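Local coordinates for protein bacillaene synthase dehydratase PksH (Bacillus subtilis, PDB 3HP0) that dehydrates the (S)-3-hydroxy-3-methylglutaryl group tethered to PksL to a 3-methylglutaconyl moiety, a step in the synthesis of the antibiotic bacillaene, at residues D123-Q129 against D182-S188; L43-E47 against K95-Y101; Y6-V11 against E38-V42; P149-R153 against D218-A224. All coordinates share one frame; numbering follows the deposited sequence.

Contact 1. Residues D123-Q129 against D182-S188; sequences DIAIADQ and DAFDAES
Asp182 meets both the N-H and the carbonyl of Ala125. Its own N-H goes to Ala125 O, with N and O 2.8 Å apart and the donor lying in the carbonyl plane, though the hydrogen points somewhat off line. The side chain takes the other half: CB passes 4.0 Å from Ala125 O, and a chi1 of -41°, with CG beside the backbone N, swings the carboxylate back along the strand. At the tip, OD1 turns its anti lone pair to Ala125 N at 3.1 Å, a nearly straight bond (171°), and also brushes Ile124 CA. OD1 thus stands where a neighbouring strand would offer a backbone carbonyl, and it is shared with Arg154, which forms a salt bridge to it. Strand 124-127 is the outermost strand at one side of the five-stranded sheet of this crotonase-type fold, and residues 182-188, in the loop between helices 172-178 and 190-199, run alongside it in the same direction. Further on the pairing slackens: Ala127 N reaches Ala183 O only through a weak 3.4 Å bond. Phe184 sets its CB 4.3 Å from Ala127 CB and carries its ring against helix 172-178. Past the strand, Gln129 CG lies 3.7 Å from Ala186 CB. The loop steadies its own bend with an Asx turn, Asp185 OD1 taking Glu187 N at 2.7 Å and 175°. Ser188 tucks OG to 3.4 Å from Asp128 CB; this buried hydroxyl has no polar partner in the model, whereas the nearby Asp128 carboxylate is engaged by Arg108.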
loop_
_atom_site.group_PDB
_atom_site.type_symbol
_atom_site.label_atom_id
_atom_site.label_comp_id
_atom_site.label_asym_id
_atom_site.label_seq_id
_atom_site.Cartn_x
_atom_site.Cartn_y
_atom_site.Cartn_z
ATOM N N ASP A 123 6.234 8.289 -0.508
ATOM C CA ASP A 123 6.763 9.432 -1.251
ATOM C C ASP A 123 7.627 8.967 -2.418
ATOM O O ASP A 123 7.688 9.631 -3.452
ATOM C CB ASP A 123 7.637 10.303 -0.351
ATOM C CG ASP A 123 6.854 10.986 0.749
ATOM O OD1 ASP A 123 5.921 11.757 0.427
ATOM O OD2 ASP A 123 7.183 10.761 1.932
ATOM N N ILE A 124 8.301 7.831 -2.219
ATOM C CA ILE A 124 9.194 7.249 -3.209
ATOM C C ILE A 124 9.092 5.731 -3.229
ATOM O O ILE A 124 9.179 5.072 -2.186
ATOM C CB ILE A 124 10.656 7.618 -2.912
ATOM C CG1 ILE A 124 10.812 9.138 -2.971
ATOM C CG2 ILE A 124 11.598 6.889 -3.888
ATOM C CD1 ILE A 124 12.212 9.612 -2.722
ATOM N N ALA A 125 8.929 5.176 -4.423
ATOM C CA ALA A 125 8.810 3.734 -4.571
ATOM C C ALA A 125 9.878 3.198 -5.519
ATOM O O ALA A 125 9.949 3.607 -6.675
ATOM C CB ALA A 125 7.416 3.374 -5.086
ATOM N N ILE A 126 10.702 2.286 -5.018
ATOM C CA ILE A 126 11.760 1.688 -5.834
ATOM C C ILE A 126 11.569 0.172 -5.955
ATOM O O ILE A 126 10.951 -0.464 -5.106
ATOM C CB ILE A 126 13.151 1.960 -5.228
ATOM C CG1 ILE A 126 13.309 1.189 -3.926
ATOM C CG2 ILE A 126 13.316 3.443 -4.946
ATOM C CD1 ILE A 126 14.655 1.357 -3.304
ATOM N N ALA A 127 12.108 -0.414 -7.011
ATOM C CA ALA A 127 11.952 -1.850 -7.179
ATOM C C ALA A 127 13.082 -2.464 -7.994
ATOM O O ALA A 127 14.005 -1.764 -8.417
ATOM C CB ALA A 127 10.603 -2.136 -7.846
ATOM N N ASP A 128 13.003 -3.781 -8.185
ATOM C CA ASP A 128 13.973 -4.509 -8.995
ATOM C C ASP A 128 13.218 -5.123 -10.174
ATOM O O ASP A 128 12.006 -4.950 -10.287
ATOM C CB ASP A 128 14.684 -5.600 -8.185
ATOM C CG ASP A 128 13.739 -6.669 -7.671
ATOM O OD1 ASP A 128 12.769 -7.011 -8.380
ATOM O OD2 ASP A 128 13.983 -7.186 -6.560
ATOM N N GLN A 129 13.938 -5.831 -11.038
ATOM C CA GLN A 129 13.374 -6.473 -12.233
ATOM C C GLN A 129 12.179 -7.379 -11.944
ATOM O O GLN A 129 11.320 -7.600 -12.796
ATOM C CB GLN A 129 14.440 -7.339 -12.909
ATOM C CG GLN A 129 15.834 -6.783 -12.876
ATOM C CD GLN A 129 16.075 -5.772 -13.968
ATOM O OE1 GLN A 129 15.811 -6.043 -15.141
ATOM N NE2 GLN A 129 16.590 -4.605 -13.598
ATOM N N ASP A 182 9.268 5.133 -8.946
ATOM C CA ASP A 182 10.330 6.055 -9.319
ATOM C C ASP A 182 11.565 5.163 -9.238
ATOM O O ASP A 182 11.835 4.585 -8.192
ATOM C CB ASP A 182 10.454 7.191 -8.280
ATOM C CG ASP A 182 9.111 7.707 -7.801
ATOM O OD1 ASP A 182 8.531 7.126 -6.854
ATOM O OD2 ASP A 182 8.601 8.705 -8.361
ATOM N N ALA A 183 12.298 5.003 -10.326
ATOM C CA ALA A 183 13.516 4.170 -10.296
ATOM C C ALA A 183 13.358 2.702 -9.863
ATOM O O ALA A 183 12.645 2.362 -8.926
ATOM C CB ALA A 183 14.557 4.817 -9.422
ATOM N N PHE A 184 14.079 1.840 -10.557
ATOM C CA PHE A 184 14.072 0.419 -10.288
ATOM C C PHE A 184 15.376 -0.112 -10.867
ATOM O O PHE A 184 15.971 0.519 -11.743
ATOM C CB PHE A 184 12.852 -0.243 -10.949
ATOM C CG PHE A 184 12.980 -0.399 -12.435
ATOM C CD1 PHE A 184 13.517 -1.569 -12.977
ATOM C CD2 PHE A 184 12.528 0.603 -13.302
ATOM C CE1 PHE A 184 13.626 -1.729 -14.346
ATOM C CE2 PHE A 184 12.635 0.447 -14.684
ATOM C CZ PHE A 184 13.171 -0.728 -15.204
ATOM N N ASP A 185 15.820 -1.264 -10.377
ATOM C CA ASP A 185 17.065 -1.841 -10.859
ATOM C C ASP A 185 17.263 -3.254 -10.330
ATOM O O ASP A 185 16.710 -3.617 -9.290
ATOM C CB ASP A 185 18.232 -0.945 -10.424
ATOM C CG ASP A 185 19.546 -1.315 -11.098
ATOM O OD1 ASP A 185 20.128 -2.385 -10.780
ATOM O OD2 ASP A 185 19.996 -0.522 -11.959
ATOM N N ALA A 186 18.058 -4.053 -11.036
ATOM C CA ALA A 186 18.310 -5.418 -10.586
ATOM C C ALA A 186 18.936 -5.385 -9.193
ATOM O O ALA A 186 18.692 -6.269 -8.372
ATOM C CB ALA A 186 19.223 -6.132 -11.552
ATOM N N GLU A 187 19.733 -4.353 -8.935
ATOM C CA GLU A 187 20.372 -4.192 -7.641
ATOM C C GLU A 187 19.612 -3.178 -6.781
ATOM O O GLU A 187 20.098 -2.081 -6.508
ATOM C CB GLU A 187 21.817 -3.729 -7.810
ATOM C CG GLU A 187 22.709 -4.796 -8.410
ATOM C CD GLU A 187 24.131 -4.310 -8.614
ATOM O OE1 GLU A 187 24.313 -3.334 -9.378
ATOM O OE2 GLU A 187 25.059 -4.903 -8.010
ATOM N N SER A 188 18.411 -3.554 -6.364
ATOM C CA SER A 188 17.603 -2.690 -5.536
ATOM C C SER A 188 17.950 -2.968 -4.082
ATOM O O SER A 188 17.327 -3.786 -3.407
ATOM C CB SER A 188 16.117 -2.940 -5.771
ATOM O OG SER A 188 15.759 -4.220 -5.288
#

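Contact 2. Residues L43-E47 against K95-Y101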
loop_
_atom_site.group_PDB
_atom_site.type_symbol
_atom_site.label_atom_id
_atom_site.label_comp_id
_atom_site.label_asym_id
_atom_site.label_seq_id
_atom_site.Cartn_x
_atom_site.Cartn_y
_atom_site.Cartn_z
ATOM N N LEU A 43 5.010 4.862 13.119
ATOM C CA LEU A 43 5.062 6.171 12.492
ATOM C C LEU A 43 4.989 7.299 13.510
ATOM O O LEU A 43 5.561 8.368 13.294
ATOM C CB LEU A 43 3.950 6.316 11.450
ATOM C CG LEU A 43 4.142 5.487 10.178
ATOM C CD1 LEU A 43 3.063 5.845 9.174
ATOM C CD2 LEU A 43 5.529 5.755 9.585
ATOM N N ASN A 44 4.281 7.072 14.613
ATOM C CA ASN A 44 4.197 8.081 15.666
ATOM C C ASN A 44 5.565 8.261 16.312
ATOM O O ASN A 44 5.927 9.365 16.712
ATOM C CB ASN A 44 3.174 7.687 16.726
ATOM C CG ASN A 44 1.783 8.155 16.377
ATOM O OD1 ASN A 44 1.586 9.331 16.060
ATOM N ND2 ASN A 44 0.807 7.251 16.434
ATOM N N GLN A 45 6.325 7.179 16.419
ATOM C CA GLN A 45 7.661 7.276 16.991
ATOM C C GLN A 45 8.526 8.107 16.046
ATOM O O GLN A 45 9.366 8.888 16.485
ATOM C CB GLN A 45 8.285 5.890 17.164
ATOM C CG GLN A 45 7.591 5.013 18.191
ATOM C CD GLN A 45 8.234 3.644 18.327
ATOM O OE1 GLN A 45 7.791 2.810 19.119
ATOM N NE2 GLN A 45 9.283 3.405 17.553
ATOM N N CYS A 46 8.313 7.937 14.745
ATOM C CA CYS A 46 9.070 8.671 13.744
ATOM C C CYS A 46 8.593 10.122 13.612
ATOM O O CYS A 46 9.270 10.952 13.012
ATOM C CB CYS A 46 8.956 7.977 12.382
ATOM S SG CYS A 46 9.569 6.287 12.338
ATOM N N GLU A 47 7.427 10.416 14.176
ATOM C CA GLU A 47 6.836 11.749 14.127
ATOM C C GLU A 47 7.684 12.866 14.753
ATOM O O GLU A 47 7.870 13.931 14.158
ATOM C CB GLU A 47 5.456 11.703 14.799
ATOM C CG GLU A 47 4.820 13.055 15.121
ATOM C CD GLU A 47 4.488 13.871 13.892
ATOM O OE1 GLU A 47 3.741 13.361 13.022
ATOM O OE2 GLU A 47 4.955 15.030 13.807
ATOM N N LYS A 95 -0.918 8.982 6.047
ATOM C CA LYS A 95 0.169 9.381 6.933
ATOM C C LYS A 95 1.493 9.286 6.164
ATOM O O LYS A 95 2.339 10.185 6.237
ATOM C CB LYS A 95 0.202 8.454 8.153
ATOM C CG LYS A 95 0.761 9.063 9.426
ATOM C CD LYS A 95 -0.222 10.067 10.013
ATOM C CE LYS A 95 -0.021 10.242 11.519
ATOM N NZ LYS A 95 -1.072 11.116 12.145
ATOM N N LEU A 96 1.665 8.187 5.433
ATOM C CA LEU A 96 2.866 7.976 4.644
ATOM C C LEU A 96 3.107 9.154 3.721
ATOM O O LEU A 96 4.251 9.540 3.496
ATOM C CB LEU A 96 2.737 6.701 3.812
ATOM C CG LEU A 96 3.177 5.351 4.384
ATOM C CD1 LEU A 96 3.433 5.411 5.876
ATOM C CD2 LEU A 96 2.105 4.343 4.050
ATOM N N GLN A 97 2.032 9.727 3.186
ATOM C CA GLN A 97 2.154 10.875 2.286
ATOM C C GLN A 97 2.278 12.209 3.020
ATOM O O GLN A 97 2.729 13.203 2.448
ATOM C CB GLN A 97 0.922 11.009 1.401
ATOM C CG GLN A 97 0.610 9.887 0.489
ATOM C CD GLN A 97 -0.317 10.342 -0.617
ATOM O OE1 GLN A 97 -1.469 10.716 -0.366
ATOM N NE2 GLN A 97 0.184 10.333 -1.848
ATOM N N THR A 98 1.873 12.230 4.280
ATOM C CA THR A 98 1.851 13.473 5.031
ATOM C C THR A 98 2.854 13.673 6.165
ATOM O O THR A 98 3.197 14.800 6.493
ATOM C CB THR A 98 0.426 13.694 5.610
ATOM O OG1 THR A 98 -0.530 13.670 4.541
ATOM C CG2 THR A 98 0.330 15.043 6.291
ATOM N N GLY A 99 3.316 12.586 6.760
ATOM C CA GLY A 99 4.231 12.697 7.878
ATOM C C GLY A 99 5.535 13.441 7.668
ATOM O O GLY A 99 6.007 13.594 6.541
ATOM N N PRO A 100 6.154 13.905 8.767
ATOM C CA PRO A 100 7.419 14.641 8.716
ATOM C C PRO A 100 8.597 13.695 8.466
ATOM O O PRO A 100 9.470 13.515 9.317
ATOM C CB PRO A 100 7.479 15.304 10.085
ATOM C CG PRO A 100 6.911 14.228 10.974
ATOM C CD PRO A 100 5.713 13.710 10.164
ATOM N N TYR A 101 8.595 13.090 7.284
ATOM C CA TYR A 101 9.646 12.175 6.852
ATOM C C TYR A 101 9.340 11.702 5.444
ATOM O O TYR A 101 8.195 11.706 5.012
ATOM C CB TYR A 101 9.759 10.969 7.790
ATOM C CG TYR A 101 8.430 10.477 8.303
ATOM C CD1 TYR A 101 7.458 9.991 7.423
ATOM C CD2 TYR A 101 8.120 10.543 9.664
ATOM C CE1 TYR A 101 6.214 9.590 7.874
ATOM C CE2 TYR A 101 6.870 10.142 10.131
ATOM C CZ TYR A 101 5.917 9.669 9.225
ATOM O OH TYR A 101 4.660 9.319 9.663
HETATM O O HOH W 1 4.132 10.129 12.056
#
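Leu43 stands at about a right angle to both Leu96 and Tyr101, and its two methyls divide between them, CD1 going to Leu96 near the end of helix 87-98 and CD2 to the ring just beyond it. Leu43 CD1 meets Leu96 CD1 at 3.3 Å, a tight methyl-to-methyl approach. The other branch, CD2, lies 3.9 Å from Tyr101 CZ, at the hydroxyl end of the ring. A chi1 of 37°, with CG between the backbone N and the carbonyl carbon, folds the tyrosine back so that Gly99 C sits over the centre of one ring face. Cys46 O lies in the ring plane at its edge, 3.6 Å from Tyr101 CD2, while Cys46 CB meets the ring from off its plane, 3.8 Å from Tyr101 CE2. Glu47 begins by leaning away, but the bend at its chi2 (65°) brings the carboxylate against Pro100, the two side chains crossing at about a right angle, with Glu47 OE1 3.5 Å from Pro100 CD. Pro100 is the centre of an inverse gamma turn that leads from helix 87-98 into strand 102-107, so the contact fixes helix 34-48 beside a helix-to-strand junction of the crotonase-type fold. Lys204 NZ also bonds both Cys46 O and Pro100 O. No direct hydrogen bond joins the two segments. Instead a water donates to Leu43 O at 2.6 Å and pairs with Tyr101 OH at 2.6 Å. Joining hydroxyl to helix carbonyl, it is the polar link across an otherwise carbon-dominated contact, its weak bond to Glu47 OE1 adding less.

Contact 3. Residues Y6-V11 against E38-V42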
loop_
_atom_site.group_PDB
_atom_site.type_symbol
_atom_site.label_atom_id
_atom_site.label_comp_id
_atom_site.label_asym_id
_atom_site.label_seq_id
_atom_site.Cartn_x
_atom_site.Cartn_y
_atom_site.Cartn_z
ATOM N N TYR A 6 5.802 -6.205 18.363
ATOM C CA TYR A 6 5.066 -6.417 17.112
ATOM C C TYR A 6 4.817 -7.846 16.627
ATOM O O TYR A 6 5.728 -8.674 16.606
ATOM C CB TYR A 6 5.741 -5.624 15.981
ATOM C CG TYR A 6 6.062 -4.199 16.376
ATOM C CD1 TYR A 6 7.377 -3.720 16.342
ATOM C CD2 TYR A 6 5.061 -3.344 16.850
ATOM C CE1 TYR A 6 7.690 -2.426 16.779
ATOM C CE2 TYR A 6 5.360 -2.044 17.286
ATOM C CZ TYR A 6 6.682 -1.593 17.252
ATOM O OH TYR A 6 7.009 -0.330 17.699
ATOM N N GLN A 7 3.577 -8.109 16.211
ATOM C CA GLN A 7 3.176 -9.415 15.692
ATOM C C GLN A 7 3.343 -9.521 14.174
ATOM O O GLN A 7 3.492 -10.620 13.646
ATOM C CB GLN A 7 1.702 -9.704 16.006
ATOM C CG GLN A 7 1.383 -10.321 17.352
ATOM C CD GLN A 7 0.123 -11.184 17.280
ATOM O OE1 GLN A 7 -0.861 -10.813 16.635
ATOM N NE2 GLN A 7 0.151 -12.336 17.948
ATOM N N THR A 8 3.316 -8.395 13.469
ATOM C CA THR A 8 3.405 -8.450 12.012
ATOM C C THR A 8 4.588 -7.772 11.335
ATOM O O THR A 8 4.834 -7.985 10.146
ATOM C CB THR A 8 2.128 -7.875 11.378
ATOM O OG1 THR A 8 1.976 -6.502 11.770
ATOM C CG2 THR A 8 0.903 -8.663 11.836
ATOM N N ILE A 9 5.325 -6.955 12.073
ATOM C CA ILE A 9 6.459 -6.256 11.477
ATOM C C ILE A 9 7.734 -6.285 12.307
ATOM O O ILE A 9 7.694 -6.455 13.529
ATOM C CB ILE A 9 6.124 -4.771 11.211
ATOM C CG1 ILE A 9 5.683 -4.097 12.511
ATOM C CG2 ILE A 9 5.059 -4.666 10.134
ATOM C CD1 ILE A 9 5.457 -2.610 12.397
ATOM N N LYS A 10 8.862 -6.117 11.621
ATOM C CA LYS A 10 10.163 -6.071 12.272
ATOM C C LYS A 10 10.668 -4.644 12.096
ATOM O O LYS A 10 10.945 -4.211 10.980
ATOM C CB LYS A 10 11.165 -7.016 11.607
ATOM C CG LYS A 10 10.623 -8.341 11.108
ATOM C CD LYS A 10 11.764 -9.183 10.538
ATOM C CE LYS A 10 11.282 -10.173 9.480
ATOM N NZ LYS A 10 10.339 -11.216 9.992
ATOM N N VAL A 11 10.782 -3.904 13.186
ATOM C CA VAL A 11 11.269 -2.540 13.082
ATOM C C VAL A 11 12.769 -2.511 13.360
ATOM O O VAL A 11 13.283 -3.283 14.173
ATOM C CB VAL A 11 10.525 -1.605 14.058
ATOM C CG1 VAL A 11 10.955 -0.153 13.835
ATOM C CG2 VAL A 11 9.031 -1.746 13.849
ATOM N N GLU A 38 0.159 -1.455 14.403
ATOM C CA GLU A 38 1.596 -1.468 14.650
ATOM C C GLU A 38 2.337 -0.425 13.814
ATOM O O GLU A 38 3.308 0.172 14.276
ATOM C CB GLU A 38 2.162 -2.860 14.364
ATOM C CG GLU A 38 1.849 -3.876 15.446
ATOM C CD GLU A 38 2.232 -5.290 15.045
ATOM O OE1 GLU A 38 3.253 -5.453 14.341
ATOM O OE2 GLU A 38 1.522 -6.240 15.442
ATOM N N CYS A 39 1.875 -0.213 12.585
ATOM C CA CYS A 39 2.483 0.762 11.683
ATOM C C CYS A 39 2.216 2.181 12.162
ATOM O O CYS A 39 3.130 3.005 12.230
ATOM C CB CYS A 39 1.936 0.595 10.263
ATOM S SG CYS A 39 2.514 -0.881 9.394
ATOM N N LEU A 40 0.963 2.469 12.493
ATOM C CA LEU A 40 0.601 3.796 12.974
ATOM C C LEU A 40 1.431 4.115 14.206
ATOM O O LEU A 40 1.831 5.255 14.432
ATOM C CB LEU A 40 -0.884 3.833 13.318
ATOM C CG LEU A 40 -1.771 3.619 12.094
ATOM C CD1 LEU A 40 -3.214 3.416 12.515
ATOM C CD2 LEU A 40 -1.636 4.822 11.178
ATOM N N GLN A 41 1.691 3.076 14.989
ATOM C CA GLN A 41 2.468 3.171 16.212
ATOM C C GLN A 41 3.941 3.457 15.916
ATOM O O GLN A 41 4.590 4.228 16.625
ATOM C CB GLN A 41 2.338 1.859 16.975
ATOM C CG GLN A 41 3.095 1.810 18.270
ATOM C CD GLN A 41 3.089 0.419 18.867
ATOM O OE1 GLN A 41 2.034 -0.207 19.006
ATOM N NE2 GLN A 41 4.269 -0.074 19.225
ATOM N N VAL A 42 4.469 2.821 14.877
ATOM C CA VAL A 42 5.853 3.031 14.486
ATOM C C VAL A 42 6.011 4.429 13.882
ATOM O O VAL A 42 7.021 5.100 14.102
ATOM C CB VAL A 42 6.305 1.992 13.439
ATOM C CG1 VAL A 42 7.707 2.321 12.957
ATOM C CG2 VAL A 42 6.262 0.596 14.032
#
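Strand 9-11, whose Ile9 and Val11 face Val42, runs at only 14° to helix 38-42, their axes 10.4 Å apart. The helix belongs to the beta-alpha-beta crossover from strand 17-22 to strand 53-57 in the crotonase-type fold, and strand 9-14 is the antiparallel neighbour of 17-22 at the edge of the sheet. Glu38 makes the polar tie. CG sits beside the backbone N, and the chain stays extended beyond it, carrying the carboxylate into the bend before the strand. Gln7 N binds Glu38 OE2 at 2.9 Å from 42° out of the carboxylate plane. Thr8 N reaches the syn lone pair of Glu38 OE1 at 3.1 Å and 163°, and Thr8 OG1 and Ile9 N add weak bonds to that oxygen. A buried carboxylate is thus satisfied largely by successive backbone N-H groups, which would probably stabilise its charge. The Tyr6 ring slides past the Glu38 chain, Tyr6 CD2 lying 3.5 Å from Glu38 CG, while Gln41 comes from the opposite direction to the ring edge; its NE2 makes a weak 3.1 Å bond to Tyr6 OH. Val11 CG2 packs 3.6 Å from Val42 CG2, the same methyl that Ile9 CD1 meets tip to tip at 3.7 Å.

Contact 4. Residues P149-R153 against D218-A224; sequences PFLIR and DHQVSRA
Apolar contact joins Phe150 to Val221, where helix segments 149-153 and 220-224 pass nearly antiparallel (155°) with their axes 9.5 Å apart. The two side chains cross at about a right angle, and Val221 CG1, anti to its backbone N (chi1 172°), touches Phe150 CE1 and CZ, each at 3.5 Å. Tyr90 of helix 87-98 meets the same ring and bonds Val221 O. About a turn on from Val221, Ala224 CB lies 4.1 Å from Pro149 CG. A polar group, the Gln220 amide, lies against this face of helix 148-155, carried on an extended chain that crosses Arg153 at about a right angle. Gln220 OE1 lies 3.7 Å from Arg153 CB, and Gln220 NE2 packs 3.5 Å from Ile152 CG2. NE2 also comes to 3.3 Å from Pro149 O, but at too poor an angle for a hydrogen bond; that carbonyl serves the helix by accepting Arg153 N. Opposite charges come near each other, Arg153 NE standing 4.5 Å from Asp218 OD2, beyond a salt bridge. Among the helices of the crotonase-type fold, then, helix 148-155 meets the start of helix 220-235 through close packing, with charge attraction probably adding only a little.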
loop_
_atom_site.group_PDB
_atom_site.type_symbol
_atom_site.label_atom_id
_atom_site.label_comp_id
_atom_site.label_asym_id
_atom_site.label_seq_id
_atom_site.Cartn_x
_atom_site.Cartn_y
_atom_site.Cartn_z
ATOM N N PRO A 149 -7.371 6.128 -5.134
ATOM C CA PRO A 149 -7.019 7.556 -5.044
ATOM C C PRO A 149 -5.502 7.776 -4.997
ATOM O O PRO A 149 -4.975 8.722 -5.591
ATOM C CB PRO A 149 -7.730 8.018 -3.772
ATOM C CG PRO A 149 -8.916 7.078 -3.690
ATOM C CD PRO A 149 -8.293 5.742 -4.052
ATOM N N PHE A 150 -4.811 6.895 -4.287
ATOM C CA PHE A 150 -3.351 6.964 -4.182
ATOM C C PHE A 150 -2.712 6.570 -5.530
ATOM O O PHE A 150 -1.781 7.227 -6.004
ATOM C CB PHE A 150 -2.871 6.024 -3.069
ATOM C CG PHE A 150 -3.348 6.416 -1.691
ATOM C CD1 PHE A 150 -2.673 7.394 -0.956
ATOM C CD2 PHE A 150 -4.498 5.840 -1.146
ATOM C CE1 PHE A 150 -3.132 7.790 0.290
ATOM C CE2 PHE A 150 -4.969 6.232 0.112
ATOM C CZ PHE A 150 -4.285 7.207 0.828
ATOM N N LEU A 151 -3.233 5.509 -6.147
ATOM C CA LEU A 151 -2.720 5.047 -7.429
ATOM C C LEU A 151 -2.910 6.138 -8.473
ATOM O O LEU A 151 -1.976 6.496 -9.207
ATOM C CB LEU A 151 -3.440 3.760 -7.886
ATOM C CG LEU A 151 -2.907 3.165 -9.210
ATOM C CD1 LEU A 151 -1.408 2.867 -9.081
ATOM C CD2 LEU A 151 -3.651 1.885 -9.575
ATOM N N ILE A 152 -4.123 6.674 -8.519
ATOM C CA ILE A 152 -4.469 7.722 -9.463
ATOM C C ILE A 152 -3.585 8.948 -9.312
ATOM O O ILE A 152 -3.188 9.558 -10.305
ATOM C CB ILE A 152 -5.958 8.119 -9.307
ATOM C CG1 ILE A 152 -6.826 6.973 -9.838
ATOM C CG2 ILE A 152 -6.233 9.479 -9.999
ATOM C CD1 ILE A 152 -8.314 7.232 -9.764
ATOM N N ARG A 153 -3.268 9.317 -8.076
ATOM C CA ARG A 153 -2.410 10.478 -7.876
ATOM C C ARG A 153 -1.043 10.245 -8.552
ATOM O O ARG A 153 -0.404 11.185 -9.017
ATOM C CB ARG A 153 -2.205 10.772 -6.382
ATOM C CG ARG A 153 -1.134 11.852 -6.154
ATOM C CD ARG A 153 -0.619 11.945 -4.715
ATOM N NE ARG A 153 0.673 12.636 -4.693
ATOM C CZ ARG A 153 1.829 12.088 -5.079
ATOM N NH1 ARG A 153 1.866 10.827 -5.506
ATOM N NH2 ARG A 153 2.943 12.810 -5.075
ATOM N N ASP A 218 -2.786 19.895 -2.830
ATOM C CA ASP A 218 -3.616 18.845 -3.411
ATOM C C ASP A 218 -4.404 18.004 -2.392
ATOM O O ASP A 218 -3.818 17.213 -1.654
ATOM C CB ASP A 218 -2.719 17.945 -4.278
ATOM C CG ASP A 218 -3.410 16.664 -4.710
ATOM O OD1 ASP A 218 -4.639 16.696 -4.921
ATOM O OD2 ASP A 218 -2.719 15.628 -4.851
ATOM N N HIS A 219 -5.726 18.164 -2.376
ATOM C CA HIS A 219 -6.601 17.424 -1.446
ATOM C C HIS A 219 -7.261 16.196 -2.076
ATOM O O HIS A 219 -8.163 15.599 -1.497
ATOM C CB HIS A 219 -7.712 18.337 -0.898
ATOM C CG HIS A 219 -7.231 19.388 0.052
ATOM N ND1 HIS A 219 -8.094 20.153 0.809
ATOM C CD2 HIS A 219 -5.983 19.801 0.377
ATOM C CE1 HIS A 219 -7.398 20.989 1.559
ATOM N NE2 HIS A 219 -6.114 20.795 1.317
ATOM N N GLN A 220 -6.802 15.838 -3.267
ATOM C CA GLN A 220 -7.320 14.708 -4.027
ATOM C C GLN A 220 -7.549 13.465 -3.163
ATOM O O GLN A 220 -8.640 12.911 -3.143
ATOM C CB GLN A 220 -6.331 14.387 -5.137
ATOM C CG GLN A 220 -6.828 13.474 -6.211
ATOM C CD GLN A 220 -5.682 12.779 -6.927
ATOM O OE1 GLN A 220 -4.679 13.409 -7.277
ATOM N NE2 GLN A 220 -5.827 11.472 -7.146
ATOM N N VAL A 221 -6.509 13.035 -2.454
ATOM C CA VAL A 221 -6.591 11.859 -1.601
ATOM C C VAL A 221 -7.619 11.969 -0.475
ATOM O O VAL A 221 -8.492 11.104 -0.342
ATOM C CB VAL A 221 -5.217 11.522 -0.976
ATOM C CG1 VAL A 221 -5.382 10.409 0.070
ATOM C CG2 VAL A 221 -4.243 11.082 -2.071
ATOM N N SER A 222 -7.514 13.022 0.336
ATOM C CA SER A 222 -8.459 13.215 1.441
ATOM C C SER A 222 -9.898 13.453 0.956
ATOM O O SER A 222 -10.854 12.959 1.551
ATOM C CB SER A 222 -8.007 14.382 2.334
ATOM O OG SER A 222 -7.954 15.596 1.609
ATOM N N ARG A 223 -10.042 14.193 -0.136
ATOM C CA ARG A 223 -11.354 14.498 -0.685
ATOM C C ARG A 223 -12.136 13.258 -1.123
ATOM O O ARG A 223 -13.367 13.260 -1.140
ATOM C CB ARG A 223 -11.203 15.454 -1.871
ATOM C CG ARG A 223 -12.513 15.787 -2.557
ATOM C CD ARG A 223 -12.321 16.773 -3.699
ATOM N NE ARG A 223 -11.679 18.007 -3.258
ATOM C CZ ARG A 223 -11.598 19.113 -3.991
ATOM N NH1 ARG A 223 -12.127 19.146 -5.213
ATOM N NH2 ARG A 223 -10.984 20.188 -3.506
ATOM N N ALA A 224 -11.418 12.196 -1.469
ATOM C CA ALA A 224 -12.041 10.966 -1.931
ATOM C C ALA A 224 -12.245 9.921 -0.842
ATOM O O ALA A 224 -12.935 8.931 -1.066
ATOM C CB ALA A 224 -11.198 10.366 -3.056
#

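Overall arrangement
From the N terminus, contact 3 comes first, returning helix 34-48 to the edge strand that opens the sheet. Contact 2 follows in series, using the next turn of the same helix and closing the loop at the end of helix 87-98. Contacts 1 and 4 then cross: 123-129 opens, 149-153 opens, 182-188 closes the first and 218-224 the second. Contacts 3 and 1 lie at the two outermost strands of the five-stranded sheet, while contact 4 joins helices only. Contact 2 touches all three others: Gln45 meets Tyr6, Tyr101 approaches Asp123, and Gln97 packs on Val221, Phe150 and Arg153, tying the sheet side to the later helices.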